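Local coordinates for putative Transcriptional Regulator (Rhodococcus sp., PDB 2IA2), which probably regulates transcription by binding DNA through an IclR-type helix-turn-helix domain, with a GAF-like C-terminal domain that may sense a small effector, at residues S112-D117 / T148-V153; S91-A96 / V122-V127; L154-P159 / A192-G197; V107-S112 / A233-L238; V200-Q203 / L209-M212. All blocks are in the same frame, centred on the assembly; numbering follows the deposited sequence.

Interaction 1 of 5, residues S112-D117 / T148-V153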
# COMPACT_ATOMS: atom_id res chain seq x y z
N SER A 112 -16.28 -10.32 -11.33
CA SER A 112 -15.07 -9.88 -11.97
C SER A 112 -14.76 -8.46 -11.57
O SER A 112 -15.67 -7.69 -11.11
CB SER A 112 -15.25 -9.84 -13.48
OG SER A 112 -15.68 -11.11 -13.98
N VAL A 113 -13.51 -8.07 -11.84
CA VAL A 113 -13.16 -6.65 -11.73
C VAL A 113 -12.52 -6.27 -13.05
O VAL A 113 -11.74 -7.03 -13.60
CB VAL A 113 -12.22 -6.37 -10.50
CG1 VAL A 113 -11.54 -4.99 -10.60
CG2 VAL A 113 -12.99 -6.46 -9.20
N SER A 114 -12.83 -5.07 -13.56
CA SER A 114 -12.16 -4.59 -14.79
C SER A 114 -11.75 -3.15 -14.66
O SER A 114 -12.17 -2.43 -13.73
CB SER A 114 -13.07 -4.73 -16.02
OG SER A 114 -14.23 -3.92 -15.81
N ILE A 115 -10.89 -2.73 -15.58
CA ILE A 115 -10.48 -1.34 -15.65
C ILE A 115 -10.70 -0.88 -17.08
O ILE A 115 -10.91 -1.72 -17.96
CB ILE A 115 -8.99 -1.18 -15.23
CG1 ILE A 115 -8.09 -1.97 -16.20
CG2 ILE A 115 -8.83 -1.57 -13.75
CD1 ILE A 115 -6.65 -1.69 -16.06
N LEU A 116 -10.65 0.42 -17.31
CA LEU A 116 -10.91 0.98 -18.63
C LEU A 116 -9.62 1.17 -19.42
O LEU A 116 -8.62 1.64 -18.88
CB LEU A 116 -11.65 2.31 -18.52
CG LEU A 116 -12.23 2.88 -19.82
CD1 LEU A 116 -13.34 1.99 -20.35
CD2 LEU A 116 -12.74 4.30 -19.61
N ASP A 117 -9.64 0.79 -20.69
CA ASP A 117 -8.53 1.06 -21.59
C ASP A 117 -9.02 1.63 -22.92
O ASP A 117 -9.43 0.88 -23.81
CB ASP A 117 -7.72 -0.22 -21.84
CG ASP A 117 -6.42 0.05 -22.58
OD1 ASP A 117 -6.18 1.22 -22.95
OD2 ASP A 117 -5.64 -0.90 -22.78
N THR A 148 -21.20 -3.20 -21.91
CA THR A 148 -21.01 -3.97 -20.69
C THR A 148 -21.42 -3.12 -19.50
O THR A 148 -21.37 -1.88 -19.59
CB THR A 148 -19.52 -4.37 -20.53
OG1 THR A 148 -18.76 -3.18 -20.51
CG2 THR A 148 -19.08 -5.24 -21.69
N SER A 149 -21.79 -3.76 -18.39
CA SER A 149 -22.19 -3.07 -17.20
C SER A 149 -21.00 -2.38 -16.58
O SER A 149 -21.09 -1.24 -16.19
CB SER A 149 -22.92 -4.00 -16.19
OG SER A 149 -22.08 -5.02 -15.65
N MSE A 150 -19.86 -3.08 -16.49
CA MSE A 150 -18.62 -2.48 -16.01
C MSE A 150 -18.18 -1.29 -16.91
O MSE A 150 -17.76 -0.27 -16.41
CB MSE A 150 -17.52 -3.54 -15.94
CG MSE A 150 -17.79 -4.47 -14.77
SE MSE A 150 -16.37 -5.69 -14.32
CE MSE A 150 -16.29 -6.76 -15.93
N GLY A 151 -18.33 -1.42 -18.21
CA GLY A 151 -17.98 -0.35 -19.13
C GLY A 151 -18.76 0.91 -18.90
O GLY A 151 -18.18 2.00 -18.90
N ARG A 152 -20.08 0.78 -18.68
CA ARG A 152 -20.92 1.96 -18.40
C ARG A 152 -20.62 2.60 -17.09
O ARG A 152 -20.71 3.81 -16.97
CB ARG A 152 -22.41 1.62 -18.53
CG ARG A 152 -22.68 1.28 -19.96
CD ARG A 152 -24.16 1.10 -20.24
NE ARG A 152 -24.34 0.66 -21.63
CZ ARG A 152 -25.51 0.27 -22.15
NH1 ARG A 152 -26.63 0.29 -21.42
NH2 ARG A 152 -25.56 -0.12 -23.41
N VAL A 153 -20.29 1.78 -16.11
CA VAL A 153 -19.77 2.27 -14.83
C VAL A 153 -18.47 3.07 -15.02
O VAL A 153 -18.28 4.15 -14.41
CB VAL A 153 -19.56 1.08 -13.82
CG1 VAL A 153 -18.72 1.50 -12.62
CG2 VAL A 153 -20.92 0.56 -13.34
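A buried helix-on-sheet contact joins strand 110-117 to the start of helix 149-156, and nearly all of it is made by one selenomethionine, Met150, laid against Ser112 and Ser114. The local axes of strand and helix cross at 53° and approach to 8.6 Å, a gap bridged by the Met150 side chain. Its CG stands beside the backbone N and anti to the carbonyl carbon (chi1 -73°), which carries the chain toward the strand. A bend at chi3 (-64°) then swings the methyl aside, leaving CE against the two serines, 4.1 Å from Ser112 CB and 3.8 Å from Ser114 CB. Ser114 OG makes the closest approach, 3.2 Å from Met150 SE and 3.3 Å from Met150 CB, lying against the selenomethionine chain. Buried here, this hydroxyl has no hydrogen-bonding partner in the model, so the fit rests on packing. The strand belongs to the interior of the six-stranded antiparallel sheet of the GAF-like IclR C-terminal domain. Ser112 and Ser114 point to the face that carries helix 149-156, whereas Val113 and Ile115 turn to the reverse face. Tyr123, Ala226 and Asn228, from the strands flanking 110-117, also touch Met150. Thr148 N-caps the helix, its OG1 accepting from Gly151 N at 2.9 Å, a capping bond in the turn from which Met150 projects.

Interaction 2 of 5, residues S91-A96 / V122-V127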
# COMPACT_ATOMS: atom_id res chain seq x y z
N SER A 91 -1.39 -5.20 -5.68
CA SER A 91 -1.99 -4.60 -6.87
C SER A 91 -3.50 -4.53 -6.69
O SER A 91 -4.09 -5.18 -5.80
CB SER A 91 -1.61 -5.45 -8.13
OG SER A 91 -2.13 -6.72 -7.92
N LEU A 92 -4.16 -3.78 -7.54
CA LEU A 92 -5.61 -3.87 -7.52
C LEU A 92 -6.18 -5.31 -7.64
O LEU A 92 -7.11 -5.65 -6.90
CB LEU A 92 -6.24 -2.90 -8.53
CG LEU A 92 -7.68 -3.24 -8.93
CD1 LEU A 92 -8.63 -2.66 -7.91
CD2 LEU A 92 -8.02 -2.70 -10.35
N PRO A 93 -5.72 -6.13 -8.61
CA PRO A 93 -6.29 -7.49 -8.65
C PRO A 93 -6.07 -8.31 -7.36
O PRO A 93 -6.93 -9.07 -6.97
CB PRO A 93 -5.51 -8.15 -9.82
CG PRO A 93 -5.09 -7.02 -10.68
CD PRO A 93 -4.81 -5.89 -9.75
N GLU A 94 -4.91 -8.17 -6.73
CA GLU A 94 -4.61 -8.90 -5.49
C GLU A 94 -5.49 -8.37 -4.35
O GLU A 94 -5.89 -9.14 -3.48
CB GLU A 94 -3.14 -8.72 -5.11
CG GLU A 94 -2.18 -9.37 -6.09
CD GLU A 94 -0.70 -8.95 -5.89
OE1 GLU A 94 -0.38 -7.80 -5.50
OE2 GLU A 94 0.15 -9.76 -6.22
N VAL A 95 -5.79 -7.07 -4.34
CA VAL A 95 -6.68 -6.52 -3.32
C VAL A 95 -8.13 -7.06 -3.53
O VAL A 95 -8.78 -7.55 -2.59
CB VAL A 95 -6.65 -4.99 -3.30
CG1 VAL A 95 -7.84 -4.43 -2.47
CG2 VAL A 95 -5.25 -4.45 -2.75
N ALA A 96 -8.58 -7.01 -4.78
CA ALA A 96 -9.91 -7.49 -5.20
C ALA A 96 -10.17 -8.97 -5.03
O ALA A 96 -11.23 -9.33 -4.59
CB ALA A 96 -10.17 -7.07 -6.62
N VAL A 122 -10.98 -4.01 -19.66
CA VAL A 122 -10.01 -5.13 -19.64
C VAL A 122 -10.24 -5.84 -18.32
O VAL A 122 -10.23 -5.21 -17.25
CB VAL A 122 -8.50 -4.69 -19.59
CG1 VAL A 122 -7.57 -5.92 -19.71
CG2 VAL A 122 -8.17 -3.73 -20.68
N TYR A 123 -10.47 -7.15 -18.39
CA TYR A 123 -10.66 -7.93 -17.18
C TYR A 123 -9.35 -8.08 -16.43
O TYR A 123 -8.38 -8.56 -17.00
CB TYR A 123 -11.19 -9.32 -17.50
CG TYR A 123 -12.68 -9.31 -17.75
CD1 TYR A 123 -13.21 -8.69 -18.89
CD2 TYR A 123 -13.56 -9.88 -16.82
CE1 TYR A 123 -14.60 -8.67 -19.13
CE2 TYR A 123 -14.95 -9.88 -17.05
CZ TYR A 123 -15.45 -9.26 -18.20
OH TYR A 123 -16.79 -9.23 -18.40
N VAL A 124 -9.37 -7.80 -15.14
CA VAL A 124 -8.15 -7.90 -14.33
C VAL A 124 -8.24 -8.92 -13.18
O VAL A 124 -7.22 -9.30 -12.66
CB VAL A 124 -7.59 -6.52 -13.82
CG1 VAL A 124 -7.07 -5.63 -15.00
CG2 VAL A 124 -8.60 -5.78 -12.94
N ALA A 125 -9.44 -9.34 -12.79
CA ALA A 125 -9.60 -10.37 -11.73
C ALA A 125 -10.97 -11.00 -12.00
O ALA A 125 -11.85 -10.33 -12.53
CB ALA A 125 -9.56 -9.71 -10.30
N ARG A 126 -11.12 -12.28 -11.68
CA ARG A 126 -12.40 -12.93 -11.84
C ARG A 126 -12.47 -14.13 -10.96
O ARG A 126 -11.44 -14.70 -10.61
CB ARG A 126 -12.64 -13.33 -13.31
CG ARG A 126 -11.73 -14.45 -13.80
CD ARG A 126 -12.66 -15.32 -14.60
NE ARG A 126 -12.15 -16.54 -15.21
CZ ARG A 126 -12.96 -17.38 -15.87
NH1 ARG A 126 -14.26 -17.12 -15.96
NH2 ARG A 126 -12.48 -18.48 -16.43
N VAL A 127 -13.68 -14.50 -10.55
CA VAL A 127 -13.93 -15.81 -9.91
C VAL A 127 -15.06 -16.47 -10.73
O VAL A 127 -16.15 -15.90 -10.78
CB VAL A 127 -14.36 -15.62 -8.45
CG1 VAL A 127 -14.87 -16.94 -7.88
CG2 VAL A 127 -13.19 -15.05 -7.60
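Leu92 and Pro93, in the first turn of helix 92-107, pack on Val124 and Ala125 where helix 92-107 lies against the antiparallel sheet of the GAF-like domain. The strand is irregular at just this point: Val124 and Ala125 both face Val113 on the adjacent strand, a classic beta bulge. As a result two consecutive side chains point toward the helix, where a regular strand would send alternate ones to opposite faces. Val124 takes both partners, at different inclinations. Leu92 meets it at about a right angle, methyl to methyl, with CD2 4.1 Å from Val124 CG2; its CG is placed anti to the backbone N (chi1 160°), which carries the branch end nearer the strand although its CB sets off in another direction. The Pro93 ring slants over the base of the same valine, with CG 4.0 Å from Val124 CB. It also leans on the backbone, CB standing 3.5 Å from Val124 O. The same Pro93 CB faces Ala125, 4.4 Å from its CB. Farther along the helix Gln97 spans the same gap, donating from its amide to Arg126 O, and Leu260 of helix 246-264 touches Leu92. The helix start that presents Leu92 and Pro93 is closed by a capping box of Ser91 and Glu94: Ser91 N donates to Glu94 OE1 at 2.8 Å and 170°, while the return bond from Glu94 N to Ser91 OG is weak at 3.4 Å.

Interaction 3 of 5, residues L154-P159 / A192-G197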
# COMPACT_ATOMS: atom_id res chain seq x y z
N LEU A 154 -17.54 2.52 -15.81
CA LEU A 154 -16.24 3.19 -16.00
C LEU A 154 -16.41 4.49 -16.79
O LEU A 154 -15.79 5.51 -16.43
CB LEU A 154 -15.19 2.23 -16.69
CG LEU A 154 -14.74 1.11 -15.72
CD1 LEU A 154 -14.16 -0.06 -16.48
CD2 LEU A 154 -13.72 1.64 -14.68
N LEU A 155 -17.23 4.44 -17.85
CA LEU A 155 -17.54 5.64 -18.63
C LEU A 155 -18.22 6.76 -17.81
O LEU A 155 -17.92 7.95 -18.02
CB LEU A 155 -18.41 5.28 -19.82
CG LEU A 155 -17.78 4.33 -20.84
CD1 LEU A 155 -18.83 3.92 -21.90
CD2 LEU A 155 -16.56 4.97 -21.49
N ALA A 156 -19.10 6.39 -16.87
CA ALA A 156 -19.73 7.37 -16.00
C ALA A 156 -18.69 8.09 -15.14
O ALA A 156 -18.92 9.22 -14.67
CB ALA A 156 -20.80 6.70 -15.15
N GLY A 157 -17.53 7.46 -14.97
CA GLY A 157 -16.46 8.02 -14.16
C GLY A 157 -15.60 9.00 -14.91
O GLY A 157 -14.86 9.71 -14.31
N LEU A 158 -15.69 9.07 -16.24
CA LEU A 158 -14.87 10.01 -17.00
C LEU A 158 -15.18 11.49 -16.71
O LEU A 158 -16.31 11.80 -16.40
CB LEU A 158 -15.04 9.76 -18.50
CG LEU A 158 -14.40 8.44 -18.97
CD1 LEU A 158 -14.68 8.25 -20.42
CD2 LEU A 158 -12.88 8.42 -18.64
N PRO A 159 -14.19 12.40 -16.86
CA PRO A 159 -14.55 13.85 -16.96
C PRO A 159 -15.49 14.07 -18.15
O PRO A 159 -15.34 13.36 -19.18
CB PRO A 159 -13.19 14.53 -17.24
CG PRO A 159 -12.15 13.57 -16.57
CD PRO A 159 -12.73 12.19 -16.90
N ALA A 192 -27.38 7.85 -16.01
CA ALA A 192 -28.22 7.16 -15.00
C ALA A 192 -27.33 6.35 -14.04
O ALA A 192 -27.52 6.37 -12.84
CB ALA A 192 -29.24 6.26 -15.66
N VAL A 193 -26.32 5.66 -14.57
CA VAL A 193 -25.34 4.93 -13.77
C VAL A 193 -24.64 5.86 -12.79
O VAL A 193 -24.39 5.50 -11.66
CB VAL A 193 -24.27 4.27 -14.68
CG1 VAL A 193 -23.18 3.62 -13.83
CG2 VAL A 193 -24.93 3.25 -15.60
N ARG A 194 -24.29 7.05 -13.24
CA ARG A 194 -23.69 8.05 -12.36
C ARG A 194 -24.63 8.32 -11.18
O ARG A 194 -24.21 8.26 -10.04
CB ARG A 194 -23.39 9.33 -13.15
CG ARG A 194 -22.19 10.16 -12.66
CD ARG A 194 -21.95 11.33 -13.64
NE ARG A 194 -20.86 11.16 -14.63
CZ ARG A 194 -20.43 12.12 -15.46
NH1 ARG A 194 -21.03 13.31 -15.45
NH2 ARG A 194 -19.44 11.90 -16.30
N ALA A 195 -25.93 8.53 -11.44
CA ALA A 195 -26.93 8.77 -10.37
C ALA A 195 -27.23 7.54 -9.47
O ALA A 195 -27.32 7.68 -8.26
CB ALA A 195 -28.23 9.30 -10.96
N ASP A 196 -27.37 6.34 -10.04
CA ASP A 196 -27.75 5.15 -9.26
C ASP A 196 -26.60 4.48 -8.50
O ASP A 196 -26.82 3.72 -7.54
CB ASP A 196 -28.36 4.13 -10.20
CG ASP A 196 -29.55 4.68 -10.95
OD1 ASP A 196 -29.98 5.83 -10.61
OD2 ASP A 196 -30.06 3.99 -11.87
N GLY A 197 -25.37 4.69 -8.96
CA GLY A 197 -24.24 3.96 -8.37
C GLY A 197 -24.14 2.50 -8.85
O GLY A 197 -23.31 1.76 -8.37
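Ala156 and Arg194 tie the C-terminal part of helix 149-156 to the last turn of helix 183-196, two helices that meet at their C-terminal ends in the GAF-like C-terminal domain. The apolar part is small and close. Ala156 CB points at the neighbouring helix and rests 4.1 Å from Val193 CG1 and 4.2 Å from Arg194 CB; with a methyl as the only side chain at Ala156, the backbones come near enough for the CA atoms of Ala156 and Arg194 to lie 5.4 Å apart. Ile190, one turn earlier on helix 183-196, extends this seam toward Ala156 and Leu155. The polar part belongs to Arg194. Beyond its CB, which lies by Ala156 CB, the chain bends at chi3 (-100°), bringing the guanidinium edge to the Ala156 carbonyl. A positive group set among carbonyls near a helix C-terminus is probably favoured by the helix dipole as well as by the bonds themselves. Asp160, at the start of helix 160-169, makes a salt bridge with NH1, so the guanidinium links three helices. A second carbonyl, Leu158 O, comes within 3.1 Å of Arg194 NH2, but at an angle too poor for a hydrogen bond. The principal bond is Arg194 NE to Ala156 O, 2.7 Å and 151°, received in the carbonyl plane on a lone pair; Arg194 NH2 adds a weak one to Ala156 O at 3.2 Å.

Interaction 4 of 5, residues V107-S112 / A233-L238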
# COMPACT_ATOMS: atom_id res chain seq x y z
N VAL A 107 -23.20 -15.70 -3.45
CA VAL A 107 -24.33 -15.66 -4.40
C VAL A 107 -24.28 -16.74 -5.50
O VAL A 107 -25.25 -16.88 -6.27
CB VAL A 107 -24.48 -14.23 -5.05
CG1 VAL A 107 -24.56 -13.14 -3.95
CG2 VAL A 107 -23.35 -13.92 -6.09
N HIS A 108 -23.18 -17.49 -5.55
CA HIS A 108 -22.98 -18.59 -6.49
C HIS A 108 -23.10 -18.15 -7.93
O HIS A 108 -23.81 -18.79 -8.74
CB HIS A 108 -23.96 -19.75 -6.22
CG HIS A 108 -23.89 -20.26 -4.82
ND1 HIS A 108 -22.74 -20.85 -4.32
CD2 HIS A 108 -24.76 -20.18 -3.79
CE1 HIS A 108 -22.93 -21.14 -3.05
NE2 HIS A 108 -24.14 -20.74 -2.70
N GLU A 109 -22.41 -17.04 -8.23
CA GLU A 109 -22.40 -16.46 -9.57
C GLU A 109 -21.00 -15.91 -9.82
O GLU A 109 -20.30 -15.48 -8.89
CB GLU A 109 -23.45 -15.33 -9.74
CG GLU A 109 -24.95 -15.66 -9.52
CD GLU A 109 -25.49 -16.76 -10.46
OE1 GLU A 109 -24.90 -17.02 -11.55
OE2 GLU A 109 -26.51 -17.37 -10.09
N SER A 110 -20.62 -15.87 -11.09
CA SER A 110 -19.38 -15.23 -11.54
C SER A 110 -19.29 -13.72 -11.14
O SER A 110 -20.27 -12.97 -11.31
CB SER A 110 -19.30 -15.40 -13.08
OG SER A 110 -18.48 -14.41 -13.73
N SER A 111 -18.13 -13.31 -10.60
CA SER A 111 -17.83 -11.90 -10.25
C SER A 111 -16.46 -11.56 -10.84
O SER A 111 -15.61 -12.43 -10.89
CB SER A 111 -17.87 -11.64 -8.75
OG SER A 111 -16.89 -12.41 -8.07
N SER A 112 -16.28 -10.32 -11.33
CA SER A 112 -15.07 -9.88 -11.97
C SER A 112 -14.76 -8.46 -11.57
O SER A 112 -15.67 -7.69 -11.11
CB SER A 112 -15.25 -9.84 -13.48
OG SER A 112 -15.68 -11.11 -13.98
N ALA A 233 -29.75 -14.67 -18.00
CA ALA A 233 -31.05 -14.07 -17.74
C ALA A 233 -32.02 -15.10 -17.10
O ALA A 233 -32.87 -14.72 -16.26
CB ALA A 233 -31.62 -13.50 -19.04
N ALA A 234 -31.90 -16.39 -17.45
CA ALA A 234 -32.86 -17.40 -16.95
C ALA A 234 -32.78 -17.69 -15.45
O ALA A 234 -33.74 -18.19 -14.85
CB ALA A 234 -32.70 -18.71 -17.75
N ARG A 235 -31.66 -17.37 -14.79
CA ARG A 235 -31.53 -17.68 -13.36
C ARG A 235 -32.25 -16.69 -12.41
O ARG A 235 -32.60 -17.06 -11.27
CB ARG A 235 -30.06 -17.71 -12.97
CG ARG A 235 -29.22 -18.70 -13.70
CD ARG A 235 -27.75 -18.70 -13.08
NE ARG A 235 -27.75 -19.28 -11.74
CZ ARG A 235 -27.98 -20.57 -11.53
NH1 ARG A 235 -28.21 -21.40 -12.57
NH2 ARG A 235 -27.98 -21.04 -10.29
N TYR A 236 -32.49 -15.45 -12.87
CA TYR A 236 -33.16 -14.40 -12.01
C TYR A 236 -34.07 -13.50 -12.84
O TYR A 236 -33.68 -13.06 -13.92
CB TYR A 236 -32.10 -13.48 -11.33
CG TYR A 236 -31.05 -14.20 -10.53
CD1 TYR A 236 -29.85 -14.61 -11.12
CD2 TYR A 236 -31.24 -14.49 -9.16
CE1 TYR A 236 -28.91 -15.33 -10.41
CE2 TYR A 236 -30.24 -15.18 -8.42
CZ TYR A 236 -29.11 -15.62 -9.07
OH TYR A 236 -28.14 -16.33 -8.35
N SER A 237 -35.24 -13.14 -12.34
CA SER A 237 -35.98 -11.99 -12.92
C SER A 237 -35.21 -10.70 -12.63
O SER A 237 -34.37 -10.67 -11.70
CB SER A 237 -37.36 -11.87 -12.30
OG SER A 237 -37.22 -11.51 -10.94
N LEU A 238 -35.45 -9.65 -13.43
CA LEU A 238 -34.85 -8.35 -13.14
C LEU A 238 -35.07 -7.87 -11.66
O LEU A 238 -34.16 -7.32 -11.01
CB LEU A 238 -35.36 -7.29 -14.10
CG LEU A 238 -34.84 -7.38 -15.53
CD1 LEU A 238 -35.54 -6.33 -16.39
CD2 LEU A 238 -33.35 -7.20 -15.58
O HOH W 1 -27.82 -16.56 -5.67
O HOH W 2 -27.10 -19.49 -8.40
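Glu109 OE2 is held by three donors: the hydroxyl of Tyr236, the NE of Arg235 and an ordered water. Tyr236 OH donates at 2.6 Å to Glu109 OE2, meeting the oxygen on its anti side with the tyrosine ring nearly upright against the carboxylate, the planes 78° apart. From the other side Arg235 NE forms a salt bridge to the syn lone pair of Glu109 OE2, 2.8 Å long and somewhat tilted from the guanidinium plane. The arginine reaches this position through a bend at chi3 (70°), which swings NE round to the acid. Water 2 joins the two charged groups again, donating to Glu109 OE2 and accepting from Arg235 NH2 at 2.6 Å. Water 1, lying at the edge of the tyrosine ring, donates both to Tyr236 OH and to Val107 O, 2.7 Å from each, and thereby binds the phenol to the end of helix 92-107. The second carboxylate oxygen, OE1, makes a salt bridge with Arg131, so two arginines gather round one acid and probably keep it ionised. This polar cluster fastens the turn that leads from helix 92-107 into strand 110-117 to the loop between strand 223-232 and helix 238-244. Strand 223-232 pairs with 110-117 in the central sheet, and its Thr231 and Ile229 lie against Tyr236 and Glu109 respectively.

Interaction 5 of 5, residues V200-Q203 / L209-M212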
# COMPACT_ATOMS: atom_id res chain seq x y z
N VAL A 200 -27.23 -2.02 -14.53
CA VAL A 200 -27.71 -3.32 -14.93
C VAL A 200 -27.81 -3.37 -16.43
O VAL A 200 -28.42 -2.52 -17.04
CB VAL A 200 -29.04 -3.66 -14.33
CG1 VAL A 200 -29.48 -5.00 -14.75
CG2 VAL A 200 -29.00 -3.57 -12.86
N LEU A 201 -27.16 -4.36 -17.00
CA LEU A 201 -27.16 -4.55 -18.42
C LEU A 201 -27.93 -5.78 -18.76
O LEU A 201 -27.58 -6.83 -18.34
CB LEU A 201 -25.76 -4.63 -18.96
CG LEU A 201 -25.66 -4.32 -20.42
CD1 LEU A 201 -24.55 -3.42 -20.67
CD2 LEU A 201 -25.56 -5.57 -21.21
N ASP A 202 -29.01 -5.62 -19.50
CA ASP A 202 -29.96 -6.69 -19.76
C ASP A 202 -29.86 -7.11 -21.21
O ASP A 202 -30.50 -6.56 -22.06
CB ASP A 202 -31.37 -6.27 -19.44
CG ASP A 202 -32.38 -7.38 -19.65
OD1 ASP A 202 -32.00 -8.52 -19.77
OD2 ASP A 202 -33.57 -7.09 -19.68
N GLN A 203 -29.00 -8.06 -21.47
CA GLN A 203 -28.86 -8.71 -22.79
C GLN A 203 -28.54 -7.80 -23.98
O GLN A 203 -29.03 -8.03 -25.08
CB GLN A 203 -30.08 -9.60 -23.10
CG GLN A 203 -30.65 -10.30 -21.88
CD GLN A 203 -31.80 -11.20 -22.20
OE1 GLN A 203 -31.69 -12.05 -23.07
NE2 GLN A 203 -32.90 -11.07 -21.46
N LEU A 209 -27.95 -13.16 -21.49
CA LEU A 209 -26.90 -12.83 -20.48
C LEU A 209 -27.20 -11.53 -19.81
O LEU A 209 -27.48 -10.55 -20.48
CB LEU A 209 -25.50 -12.76 -21.13
CG LEU A 209 -24.27 -12.22 -20.34
CD1 LEU A 209 -23.89 -13.16 -19.22
CD2 LEU A 209 -23.14 -12.15 -21.26
N ARG A 210 -27.10 -11.49 -18.49
CA ARG A 210 -27.24 -10.24 -17.74
C ARG A 210 -26.01 -9.94 -16.87
O ARG A 210 -25.36 -10.85 -16.41
CB ARG A 210 -28.46 -10.30 -16.87
CG ARG A 210 -29.74 -10.11 -17.64
CD ARG A 210 -30.91 -10.08 -16.73
NE ARG A 210 -32.13 -10.06 -17.50
CZ ARG A 210 -33.24 -10.67 -17.14
NH1 ARG A 210 -33.29 -11.39 -16.01
NH2 ARG A 210 -34.32 -10.57 -17.92
N SER A 211 -25.73 -8.67 -16.64
CA SER A 211 -24.57 -8.26 -15.81
C SER A 211 -25.00 -7.10 -14.99
O SER A 211 -25.81 -6.31 -15.46
CB SER A 211 -23.43 -7.79 -16.69
OG SER A 211 -22.95 -8.91 -17.44
N MSE A 212 -24.42 -6.96 -13.79
CA MSE A 212 -24.60 -5.74 -13.00
C MSE A 212 -23.27 -5.32 -12.39
O MSE A 212 -22.50 -6.19 -12.00
CB MSE A 212 -25.64 -5.94 -11.91
CG MSE A 212 -25.32 -7.02 -10.89
SE MSE A 212 -26.77 -8.44 -10.81
CE MSE A 212 -26.64 -9.20 -12.75
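The carboxylate of Asp202 is approached from both faces at a single oxygen, OD1: Arg210 comes in above one face and the amide of Gln203 comes from the other. Arg210 NE makes a salt bridge of 2.7 Å to Asp202 OD1, almost straight at 173°. For the guanidinium this is an edge contact, with OD1 in its plane, yet the same donor stands 63° out of the carboxylate plane. Asp202 and Arg210 lie alongside each other and point the same way; the arginine chain is extended from CG to NE, which brings NE to the acid. Gln203 NE2 donates to Asp202 OD1 at 3.2 Å on the syn side, while its OE1 accepts from Gly208 N within the turn. The other carboxylate oxygen, Asp202 OD2, has a salt bridge to Arg178. Beneath these groups runs the antiparallel beta hairpin of strands 199-202 and 209-217. Within these segments Leu201 and Ser211 are a hydrogen-bonded pair, with Leu201 N to Ser211 O at 2.8 Å and Ser211 N to Leu201 O at 3.1 Å. A weak bond follows from Gln203 N to Leu209 O. Val200 with Met212 and Asp202 with Arg210 are non-hydrogen-bonded pairs, their four side chains on one face, where Val200 CG2 is 4.2 Å from Met212 CB. That face looks to helix 238-244, whose Leu238 touches Asp202 and Arg210 and whose Leu241 touches Met212. On the reverse face Leu201 and Ser211 meet Ser149 of helix 149-156, and strand 223-232 continues the sheet beyond 209-217.

All five contacts lie in the GAF-like C-terminal domain; all but interaction 3, which joins two helices, involve its six-stranded sheet or a loop at its edge. Interactions 1 and 4 share Ser112 on strand 110-117 (centres about 17 Å apart), and interaction 2 uses neighbouring strand 120-127 (centres of 1 and 2 about 12 Å apart). Helix 149-156 serves interaction 1 at its start and interaction 3 at its end. Interaction 5 is the edge hairpin, its centre about 9 Å from that of interaction 4. Along the chain, 1, 3 and 5 follow in series between the segments of 4, while those of 2 alternate with those of 1 and 4. Helices are thus fixed to both faces of one sheet.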